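Local atomic coordinates of aminotransferase, class I and II (Erwinia tasmaniensis, PDB entry 5Z0Q), a protein that belongs to the class I and II aminotransferases, a family of fold-type I enzymes that carry pyridoxal-5'-phosphate, and pairs two copies of its chain. Residues V101-R109 against Y125-A135; T112-P123 against G136-L144. All coordinates share one frame; numbering follows the deposited sequence.

Contact 1: residues V101-R109 against Y125-A135; sequences VTGINIAVR and YPPFFLAPKLA. With PLP (pyridoxal-5'-phosphate), chain M.
The pyridoxal-5'-phosphate pocket is bounded here by Val101 and Tyr125, which touch. The backbone N of Val101, in the first turn of helix 101-111, gives a nearly straight hydrogen bond (175°) to PLP O2P, 3.1 Å away. The Tyr125 ring lies against the cofactor: PLP C2 sits over the centre of one face, while CD of Pro127 backs the other. Tyr125 CG stands anti to the backbone N (chi1 -172°), which lays the ring against the pyridine and brings Tyr125 OH to 3.3 Å from Val101 CG2. A large flat aromatic suits a place beside a pyridine ring. Ile104 CD1 meets the edge of Tyr125 and lies 3.6 Å from Phe128 CE1. In the large domain of this fold-type I enzyme, segments 101-109 and 127-134 cross at -44°, their axes 9.1 Å apart at closest approach. Small Ala131 permits this: its CB lies between Ile104 CG2, Val108 CG2 and Asn105 OD1. Asn105 turns its amide back, and Asn105 ND2 donates to Val101 O (2.7 Å) from the face opposite Asn105 N. At the far end Arg109, bent at chi2, sets NE 3.4 Å from Ala135 CB, with Met270 of the second subunit packing against the arginine.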
loop_
_atom_site.group_PDB
_atom_site.type_symbol
_atom_site.label_atom_id
_atom_site.label_comp_id
_atom_site.label_asym_id
_atom_site.label_seq_id
_atom_site.Cartn_x
_atom_site.Cartn_y
_atom_site.Cartn_z
ATOM N N VAL A 101 -5.823 -1.983 8.391
ATOM C CA VAL A 101 -7.128 -1.469 7.982
ATOM C C VAL A 101 -7.548 -2.079 6.651
ATOM O O VAL A 101 -8.725 -2.404 6.444
ATOM C CB VAL A 101 -7.101 0.071 7.917
ATOM C CG1 VAL A 101 -8.446 0.610 7.445
ATOM C CG2 VAL A 101 -6.740 0.648 9.274
ATOM N N THR A 102 -6.595 -2.251 5.732
ATOM C CA THR A 102 -6.913 -2.887 4.458
ATOM C C THR A 102 -7.319 -4.345 4.647
ATOM O O THR A 102 -8.172 -4.847 3.907
ATOM C CB THR A 102 -5.728 -2.780 3.495
ATOM O OG1 THR A 102 -6.044 -3.450 2.269
ATOM C CG2 THR A 102 -4.471 -3.396 4.100
ATOM N N GLY A 103 -6.737 -5.033 5.633
ATOM C CA GLY A 103 -7.149 -6.397 5.913
ATOM C C GLY A 103 -8.564 -6.490 6.446
ATOM O O GLY A 103 -9.263 -7.476 6.193
ATOM N N ILE A 104 -9.006 -5.473 7.186
ATOM C CA ILE A 104 -10.383 -5.448 7.669
ATOM C C ILE A 104 -11.351 -5.248 6.510
ATOM O O ILE A 104 -12.402 -5.897 6.440
ATOM C CB ILE A 104 -10.545 -4.355 8.741
ATOM C CG1 ILE A 104 -9.667 -4.663 9.954
ATOM C CG2 ILE A 104 -12.003 -4.215 9.149
ATOM C CD1 ILE A 104 -9.651 -3.565 10.995
ATOM N N ASN A 105 -11.010 -4.356 5.578
ATOM C CA ASN A 105 -11.904 -4.075 4.459
ATOM C C ASN A 105 -12.009 -5.269 3.520
ATOM O O ASN A 105 -13.112 -5.659 3.123
ATOM C CB ASN A 105 -11.430 -2.830 3.709
ATOM C CG ASN A 105 -11.777 -1.546 4.439
ATOM O OD1 ASN A 105 -12.754 -0.877 4.107
ATOM N ND2 ASN A 105 -10.979 -1.201 5.442
ATOM N N ILE A 106 -10.870 -5.868 3.156
ATOM C CA ILE A 106 -10.889 -7.025 2.263
ATOM C C ILE A 106 -11.732 -8.145 2.858
ATOM O O ILE A 106 -12.512 -8.797 2.153
ATOM C CB ILE A 106 -9.456 -7.504 1.966
ATOM C CG1 ILE A 106 -8.647 -6.404 1.282
ATOM C CG2 ILE A 106 -9.482 -8.748 1.090
ATOM C CD1 ILE A 106 -7.164 -6.686 1.262
ATOM N N ALA A 107 -11.597 -8.378 4.166
ATOM C CA ALA A 107 -12.357 -9.442 4.814
ATOM C C ALA A 107 -13.858 -9.215 4.681
ATOM O O ALA A 107 -14.616 -10.161 4.437
ATOM C CB ALA A 107 -11.958 -9.547 6.285
ATOM N N VAL A 108 -14.307 -7.966 4.825
ATOM C CA VAL A 108 -15.734 -7.679 4.728
ATOM C C VAL A 108 -16.216 -7.821 3.287
ATOM O O VAL A 108 -17.301 -8.356 3.031
ATOM C CB VAL A 108 -16.034 -6.280 5.295
ATOM C CG1 VAL A 108 -17.503 -5.930 5.113
ATOM C CG2 VAL A 108 -15.652 -6.213 6.766
ATOM N N ARG A 109 -15.416 -7.355 2.323
ATOM C CA ARG A 109 -15.821 -7.443 0.924
ATOM C C ARG A 109 -15.809 -8.881 0.420
ATOM O O ARG A 109 -16.561 -9.217 -0.502
ATOM C CB ARG A 109 -14.909 -6.580 0.051
ATOM C CG ARG A 109 -14.705 -5.156 0.540
ATOM C CD ARG A 109 -15.643 -4.171 -0.128
ATOM N NE ARG A 109 -15.450 -2.820 0.394
ATOM C CZ ARG A 109 -14.578 -1.943 -0.097
ATOM N NH1 ARG A 109 -13.816 -2.266 -1.132
ATOM N NH2 ARG A 109 -14.473 -0.738 0.447
ATOM N N TYR A 125 -12.602 0.024 17.302
ATOM C CA TYR A 125 -11.805 0.687 16.282
ATOM C C TYR A 125 -12.709 1.135 15.132
ATOM O O TYR A 125 -13.449 0.309 14.577
ATOM C CB TYR A 125 -10.718 -0.271 15.788
ATOM C CG TYR A 125 -9.677 0.323 14.866
ATOM C CD1 TYR A 125 -9.049 1.522 15.173
ATOM C CD2 TYR A 125 -9.295 -0.339 13.706
ATOM C CE1 TYR A 125 -8.090 2.059 14.334
ATOM C CE2 TYR A 125 -8.334 0.189 12.863
ATOM C CZ TYR A 125 -7.736 1.389 13.182
ATOM O OH TYR A 125 -6.780 1.919 12.346
ATOM N N PRO A 126 -12.693 2.415 14.764
ATOM C CA PRO A 126 -13.711 2.965 13.843
ATOM C C PRO A 126 -13.831 2.192 12.537
ATOM O O PRO A 126 -14.958 1.989 12.059
ATOM C CB PRO A 126 -13.226 4.403 13.606
ATOM C CG PRO A 126 -12.508 4.749 14.863
ATOM C CD PRO A 126 -11.851 3.477 15.344
ATOM N N PRO A 127 -12.730 1.750 11.909
ATOM C CA PRO A 127 -12.880 0.991 10.652
ATOM C C PRO A 127 -13.694 -0.292 10.780
ATOM O O PRO A 127 -14.054 -0.870 9.746
ATOM C CB PRO A 127 -11.432 0.686 10.250
ATOM C CG PRO A 127 -10.663 1.793 10.823
ATOM C CD PRO A 127 -11.307 2.066 12.149
ATOM N N PHE A 128 -14.002 -0.750 11.995
ATOM C CA PHE A 128 -14.743 -2.001 12.140
ATOM C C PHE A 128 -16.182 -1.860 11.662
ATOM O O PHE A 128 -16.729 -2.785 11.051
ATOM C CB PHE A 128 -14.698 -2.474 13.590
ATOM C CG PHE A 128 -13.514 -3.336 13.900
ATOM C CD1 PHE A 128 -12.252 -2.785 14.019
ATOM C CD2 PHE A 128 -13.660 -4.701 14.062
ATOM C CE1 PHE A 128 -11.161 -3.576 14.300
ATOM C CE2 PHE A 128 -12.574 -5.498 14.344
ATOM C CZ PHE A 128 -11.323 -4.935 14.463
ATOM N N PHE A 129 -16.819 -0.722 11.934
ATOM C CA PHE A 129 -18.138 -0.450 11.381
ATOM C C PHE A 129 -18.094 0.494 10.188
ATOM O O PHE A 129 -19.126 0.694 9.538
ATOM C CB PHE A 129 -19.074 0.113 12.462
ATOM C CG PHE A 129 -18.542 1.330 13.162
ATOM C CD1 PHE A 129 -17.762 1.206 14.298
ATOM C CD2 PHE A 129 -18.841 2.600 12.696
ATOM C CE1 PHE A 129 -17.277 2.322 14.950
ATOM C CE2 PHE A 129 -18.358 3.722 13.342
ATOM C CZ PHE A 129 -17.576 3.582 14.471
ATOM N N LEU A 130 -16.929 1.069 9.883
ATOM C CA LEU A 130 -16.784 1.865 8.669
ATOM C C LEU A 130 -16.623 0.989 7.434
ATOM O O LEU A 130 -17.060 1.377 6.345
ATOM C CB LEU A 130 -15.590 2.812 8.796
ATOM C CG LEU A 130 -15.908 4.296 8.995
ATOM C CD1 LEU A 130 -16.756 4.511 10.240
ATOM C CD2 LEU A 130 -14.627 5.114 9.065
ATOM N N ALA A 131 -16.001 -0.186 7.580
ATOM C CA ALA A 131 -15.839 -1.074 6.430
ATOM C C ALA A 131 -17.174 -1.611 5.923
ATOM O O ALA A 131 -17.402 -1.573 4.702
ATOM C CB ALA A 131 -14.856 -2.199 6.771
ATOM N N PRO A 132 -18.085 -2.118 6.766
ATOM C CA PRO A 132 -19.409 -2.491 6.240
ATOM C C PRO A 132 -20.174 -1.306 5.682
ATOM O O PRO A 132 -20.998 -1.476 4.776
ATOM C CB PRO A 132 -20.118 -3.095 7.462
ATOM C CG PRO A 132 -19.024 -3.492 8.383
ATOM C CD PRO A 132 -17.960 -2.464 8.192
ATOM N N LYS A 133 -19.916 -0.105 6.202
ATOM C CA LYS A 133 -20.578 1.088 5.689
ATOM C C LYS A 133 -20.153 1.381 4.255
ATOM O O LYS A 133 -20.991 1.711 3.408
ATOM C CB LYS A 133 -20.273 2.274 6.603
ATOM C CG LYS A 133 -21.071 3.532 6.317
ATOM C CD LYS A 133 -20.717 4.616 7.324
ATOM C CE LYS A 133 -21.504 5.890 7.079
ATOM N NZ LYS A 133 -21.144 6.943 8.069
ATOM N N LEU A 134 -18.857 1.256 3.962
ATOM C CA LEU A 134 -18.360 1.501 2.615
ATOM C C LEU A 134 -18.626 0.339 1.669
ATOM O O LEU A 134 -18.603 0.533 0.449
ATOM C CB LEU A 134 -16.858 1.793 2.650
ATOM C CG LEU A 134 -16.404 2.934 3.560
ATOM C CD1 LEU A 134 -14.902 3.147 3.440
ATOM C CD2 LEU A 134 -17.163 4.214 3.244
ATOM N N ALA A 135 -18.875 -0.856 2.199
ATOM C CA ALA A 135 -19.140 -2.033 1.385
ATOM C C ALA A 135 -20.627 -2.302 1.197
ATOM O O ALA A 135 -20.986 -3.314 0.585
ATOM C CB ALA A 135 -18.468 -3.264 2.004
HETATM N N1 PLP M . -6.113 -2.128 14.244
HETATM C C2 PLP M . -6.338 -1.498 15.452
HETATM C C2A PLP M . -7.354 -2.050 16.409
HETATM C C3 PLP M . -5.620 -0.356 15.785
HETATM O O3 PLP M . -5.843 0.269 16.984
HETATM C C4 PLP M . -4.677 0.154 14.899
HETATM C C4A PLP M . -3.779 1.278 15.323
HETATM C C5 PLP M . -4.459 -0.483 13.683
HETATM C C6 PLP M . -5.179 -1.627 13.360
HETATM C C5A PLP M . -3.430 0.079 12.727
HETATM O O4P PLP M . -3.692 -0.331 11.403
HETATM P P PLP M . -2.902 0.370 10.187
HETATM O O1P PLP M . -2.987 1.872 10.334
HETATM O O2P PLP M . -3.513 -0.043 8.869
HETATM O O3P PLP M . -1.457 -0.068 10.240
#

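Contact 2: residues T112-P123 against G136-L144; sequences TEAHQSTVSATP and GRQHLSAAL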
loop_
_atom_site.group_PDB
_atom_site.type_symbol
_atom_site.label_atom_id
_atom_site.label_comp_id
_atom_site.label_asym_id
_atom_site.label_seq_id
_atom_site.Cartn_x
_atom_site.Cartn_y
_atom_site.Cartn_z
ATOM N N THR A 112 -18.540 -11.548 2.971
ATOM C CA THR A 112 -19.903 -11.089 3.191
ATOM C C THR A 112 -20.524 -10.732 1.850
ATOM O O THR A 112 -19.822 -10.370 0.902
ATOM C CB THR A 112 -19.942 -9.874 4.134
ATOM O OG1 THR A 112 -19.015 -10.073 5.208
ATOM C CG2 THR A 112 -21.331 -9.686 4.718
ATOM N N GLU A 113 -21.845 -10.845 1.774
ATOM C CA GLU A 113 -22.605 -10.476 0.589
ATOM C C GLU A 113 -23.600 -9.374 0.945
ATOM O O GLU A 113 -23.745 -8.991 2.108
ATOM C CB GLU A 113 -23.301 -11.702 -0.011
ATOM C CG GLU A 113 -22.350 -12.603 -0.780
ATOM C CD GLU A 113 -22.752 -14.062 -0.729
ATOM O OE1 GLU A 113 -23.790 -14.370 -0.107
ATOM O OE2 GLU A 113 -22.028 -14.901 -1.308
ATOM N N ALA A 114 -24.289 -8.868 -0.083
ATOM C CA ALA A 114 -25.103 -7.666 0.078
ATOM C C ALA A 114 -26.192 -7.854 1.126
ATOM O O ALA A 114 -26.476 -6.937 1.907
ATOM C CB ALA A 114 -25.718 -7.268 -1.263
ATOM N N HIS A 115 -26.815 -9.031 1.162
ATOM C CA HIS A 115 -27.896 -9.285 2.105
ATOM C C HIS A 115 -27.402 -9.675 3.491
ATOM O O HIS A 115 -28.220 -9.788 4.411
ATOM C CB HIS A 115 -28.814 -10.385 1.565
ATOM C CG HIS A 115 -28.136 -11.711 1.408
ATOM N ND1 HIS A 115 -27.215 -11.962 0.414
ATOM C CD2 HIS A 115 -28.243 -12.857 2.120
ATOM C CE1 HIS A 115 -26.784 -13.207 0.520
ATOM N NE2 HIS A 115 -27.392 -13.772 1.546
ATOM N N GLN A 116 -26.102 -9.881 3.666
ATOM C CA GLN A 116 -25.545 -10.329 4.932
ATOM C C GLN A 116 -24.928 -9.165 5.699
ATOM O O GLN A 116 -24.534 -8.147 5.124
ATOM C CB GLN A 116 -24.503 -11.428 4.701
ATOM C CG GLN A 116 -25.089 -12.712 4.138
ATOM C CD GLN A 116 -24.033 -13.751 3.823
ATOM O OE1 GLN A 116 -22.912 -13.419 3.437
ATOM N NE2 GLN A 116 -24.386 -15.021 3.989
ATOM N N SER A 117 -24.848 -9.332 7.016
ATOM C CA SER A 117 -24.411 -8.279 7.920
ATOM C C SER A 117 -23.181 -8.720 8.701
ATOM O O SER A 117 -22.774 -9.886 8.670
ATOM C CB SER A 117 -25.535 -7.887 8.890
ATOM O OG SER A 117 -25.859 -8.956 9.761
ATOM N N THR A 118 -22.591 -7.761 9.412
ATOM C CA THR A 118 -21.448 -7.997 10.276
ATOM C C THR A 118 -21.827 -7.706 11.723
ATOM O O THR A 118 -22.766 -6.955 12.003
ATOM C CB THR A 118 -20.246 -7.131 9.872
ATOM O OG1 THR A 118 -20.579 -5.747 10.028
ATOM C CG2 THR A 118 -19.858 -7.393 8.425
ATOM N N VAL A 119 -21.084 -8.316 12.645
ATOM C CA VAL A 119 -21.290 -8.133 14.077
ATOM C C VAL A 119 -19.964 -7.754 14.714
ATOM O O VAL A 119 -18.926 -8.355 14.415
ATOM C CB VAL A 119 -21.860 -9.400 14.748
ATOM C CG1 VAL A 119 -22.257 -9.105 16.188
ATOM C CG2 VAL A 119 -23.037 -9.935 13.967
ATOM N N SER A 120 -19.998 -6.760 15.598
ATOM C CA SER A 120 -18.822 -6.367 16.358
ATOM C C SER A 120 -19.279 -5.748 17.670
ATOM O O SER A 120 -20.477 -5.633 17.944
ATOM C CB SER A 120 -17.942 -5.394 15.567
ATOM O OG SER A 120 -18.495 -4.089 15.581
ATOM N N ALA A 121 -18.310 -5.349 18.484
ATOM C CA ALA A 121 -18.593 -4.659 19.729
ATOM C C ALA A 121 -18.650 -3.153 19.492
ATOM O O ALA A 121 -18.211 -2.644 18.459
ATOM C CB ALA A 121 -17.536 -4.986 20.783
ATOM N N THR A 122 -19.217 -2.442 20.469
ATOM C CA THR A 122 -19.213 -0.989 20.468
ATOM C C THR A 122 -18.961 -0.553 21.908
ATOM O O THR A 122 -19.599 -1.086 22.836
ATOM C CB THR A 122 -20.514 -0.382 19.927
ATOM O OG1 THR A 122 -20.517 1.034 20.157
ATOM C CG2 THR A 122 -21.730 -1.010 20.588
ATOM N N PRO A 123 -18.027 0.383 22.145
ATOM C CA PRO A 123 -17.200 1.052 21.132
ATOM C C PRO A 123 -16.133 0.134 20.548
ATOM O O PRO A 123 -15.912 -0.950 21.085
ATOM C CB PRO A 123 -16.558 2.196 21.916
ATOM C CG PRO A 123 -16.450 1.659 23.302
ATOM C CD PRO A 123 -17.681 0.819 23.508
ATOM N N GLY A 136 -21.494 -1.428 1.700
ATOM C CA GLY A 136 -22.923 -1.643 1.575
ATOM C C GLY A 136 -23.469 -2.736 2.465
ATOM O O GLY A 136 -24.445 -3.397 2.096
ATOM N N ARG A 137 -22.866 -2.944 3.632
ATOM C CA ARG A 137 -23.284 -3.974 4.571
ATOM C C ARG A 137 -23.808 -3.320 5.841
ATOM O O ARG A 137 -23.156 -2.433 6.400
ATOM C CB ARG A 137 -22.123 -4.911 4.912
ATOM C CG ARG A 137 -21.359 -5.442 3.712
ATOM C CD ARG A 137 -22.255 -6.254 2.797
ATOM N NE ARG A 137 -21.489 -7.207 1.998
ATOM C CZ ARG A 137 -20.900 -6.915 0.842
ATOM N NH1 ARG A 137 -20.983 -5.690 0.341
ATOM N NH2 ARG A 137 -20.225 -7.849 0.188
ATOM N N GLN A 138 -24.982 -3.756 6.293
ATOM C CA GLN A 138 -25.489 -3.298 7.577
ATOM C C GLN A 138 -24.709 -3.965 8.706
ATOM O O GLN A 138 -24.158 -5.058 8.549
ATOM C CB GLN A 138 -26.986 -3.588 7.707
ATOM C CG GLN A 138 -27.362 -5.063 7.802
ATOM C CD GLN A 138 -27.367 -5.777 6.457
ATOM O OE1 GLN A 138 -26.508 -5.541 5.605
ATOM N NE2 GLN A 138 -28.343 -6.659 6.262
ATOM N N HIS A 139 -24.651 -3.289 9.850
ATOM C CA HIS A 139 -23.782 -3.695 10.947
ATOM C C HIS A 139 -24.585 -3.806 12.235
ATOM O O HIS A 139 -25.386 -2.920 12.550
ATOM C CB HIS A 139 -22.630 -2.698 11.125
ATOM C CG HIS A 139 -21.594 -3.139 12.110
ATOM N ND1 HIS A 139 -20.753 -4.204 11.878
ATOM C CD2 HIS A 139 -21.262 -2.654 13.331
ATOM C CE1 HIS A 139 -19.947 -4.360 12.914
ATOM N NE2 HIS A 139 -20.235 -3.432 13.809
ATOM N N LEU A 140 -24.362 -4.890 12.973
ATOM C CA LEU A 140 -24.986 -5.116 14.270
ATOM C C LEU A 140 -23.947 -4.902 15.363
ATOM O O LEU A 140 -22.872 -5.509 15.329
ATOM C CB LEU A 140 -25.570 -6.527 14.363
ATOM C CG LEU A 140 -26.208 -6.907 15.702
ATOM C CD1 LEU A 140 -27.396 -6.012 16.004
ATOM C CD2 LEU A 140 -26.621 -8.370 15.711
ATOM N N SER A 141 -24.272 -4.048 16.328
ATOM C CA SER A 141 -23.346 -3.663 17.385
ATOM C C SER A 141 -23.851 -4.170 18.728
ATOM O O SER A 141 -25.027 -3.993 19.062
ATOM C CB SER A 141 -23.172 -2.143 17.427
ATOM O OG SER A 141 -22.816 -1.638 16.153
ATOM N N ALA A 142 -22.960 -4.795 19.493
ATOM C CA ALA A 142 -23.251 -5.259 20.843
ATOM C C ALA A 142 -22.465 -4.401 21.825
ATOM O O ALA A 142 -21.233 -4.345 21.755
ATOM C CB ALA A 142 -22.895 -6.736 21.009
ATOM N N ALA A 143 -23.176 -3.739 22.731
ATOM C CA ALA A 143 -22.540 -2.787 23.629
ATOM C C ALA A 143 -21.649 -3.493 24.642
ATOM O O ALA A 143 -22.026 -4.516 25.221
ATOM C CB ALA A 143 -23.596 -1.954 24.355
ATOM N N LEU A 144 -20.455 -2.943 24.847
ATOM C CA LEU A 144 -19.586 -3.418 25.914
ATOM C C LEU A 144 -20.112 -2.943 27.261
ATOM O O LEU A 144 -20.533 -1.792 27.409
ATOM C CB LEU A 144 -18.157 -2.920 25.706
ATOM C CG LEU A 144 -17.392 -3.481 24.509
ATOM C CD1 LEU A 144 -15.977 -2.928 24.478
ATOM C CD2 LEU A 144 -17.373 -4.998 24.558
#
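Ser120 OG and His139 NE2 are 2.6 Å apart, a hydrogen bond in which either group could be the donor. The imidazole lies along strand 117-122, its CG anti to the backbone N (chi1 -172°), so that the ring edge runs past two hydroxyls of the neighbouring strand. Thr118 OG1 meets that edge at ND1, modelled too close to be taken at face value. Both hydroxyls sit near the ring plane; the bond to Ser120 restrains the imidazole's rotation, and a grip from both nitrogens is only probable. A histidine suits this place because it offers a polar atom at each side of one flat ring; Phe129 and Pro132 of helix 127-134 pack against it.

Beneath the side chains the backbones pair as parallel strands of the beta-alpha-beta unit 117-122, 127-134, 139-146. Thr118 and Ser120 each use both N and O: Thr118 N donates to Gln138 O, Leu140 N to Thr118 O at 2.8 Å, Leu140 O accepts from Ser120 N at 3.1 Å, and Ala142 N continues the ladder to Ser120 O. The last rung joins Leu144 N to Thr122 O. Opposite the histidine, Val119, Leu140, Ala121 and Ala142 share the other face, where Ala121 CB touches Leu144 CD2 at 3.8 Å.

Gly136 closes helix 127-134 with a Schellman motif, its positive phi (73°) being easy for glycine. Next to it, Arg137 folds back at chi2 towards the turn Glu113-Gln116. Arg137 NH2 donates to Thr112 O over 2.7 Å, with the oxygen in the guanidinium plane although the nitrogen stands 57° out of the carbonyl plane. Thr112 CG2 packs 3.7 Å from Arg137 NE, while Ala114 N lies over one guanidinium face, toward its rim. Arginine's length suits this reach to the loop before the other strand.

Overall arrangement
The two contacts interleave along the chain: helix 101-111, strand 117-122, helix 127-134 and strand 139-146 follow in that order, so contact 1 joins the two helices and contact 2 the two strands. Their centres are about 10 Å apart, on the same side of the chain's centre. Helix 127-134 is shared: it forms half of contact 1, and it also packs on the strands of contact 2, where Pro132 touches Thr118 and Pro132 O probably accepts a hydrogen bond from Arg137 N. Both strands run parallel in the eight-stranded mixed sheet of the large domain. Contact 1, its centre about 14 Å from the chain's centre, reaches the cofactor and the second subunit; contact 2 lies further out, at about 19 Å.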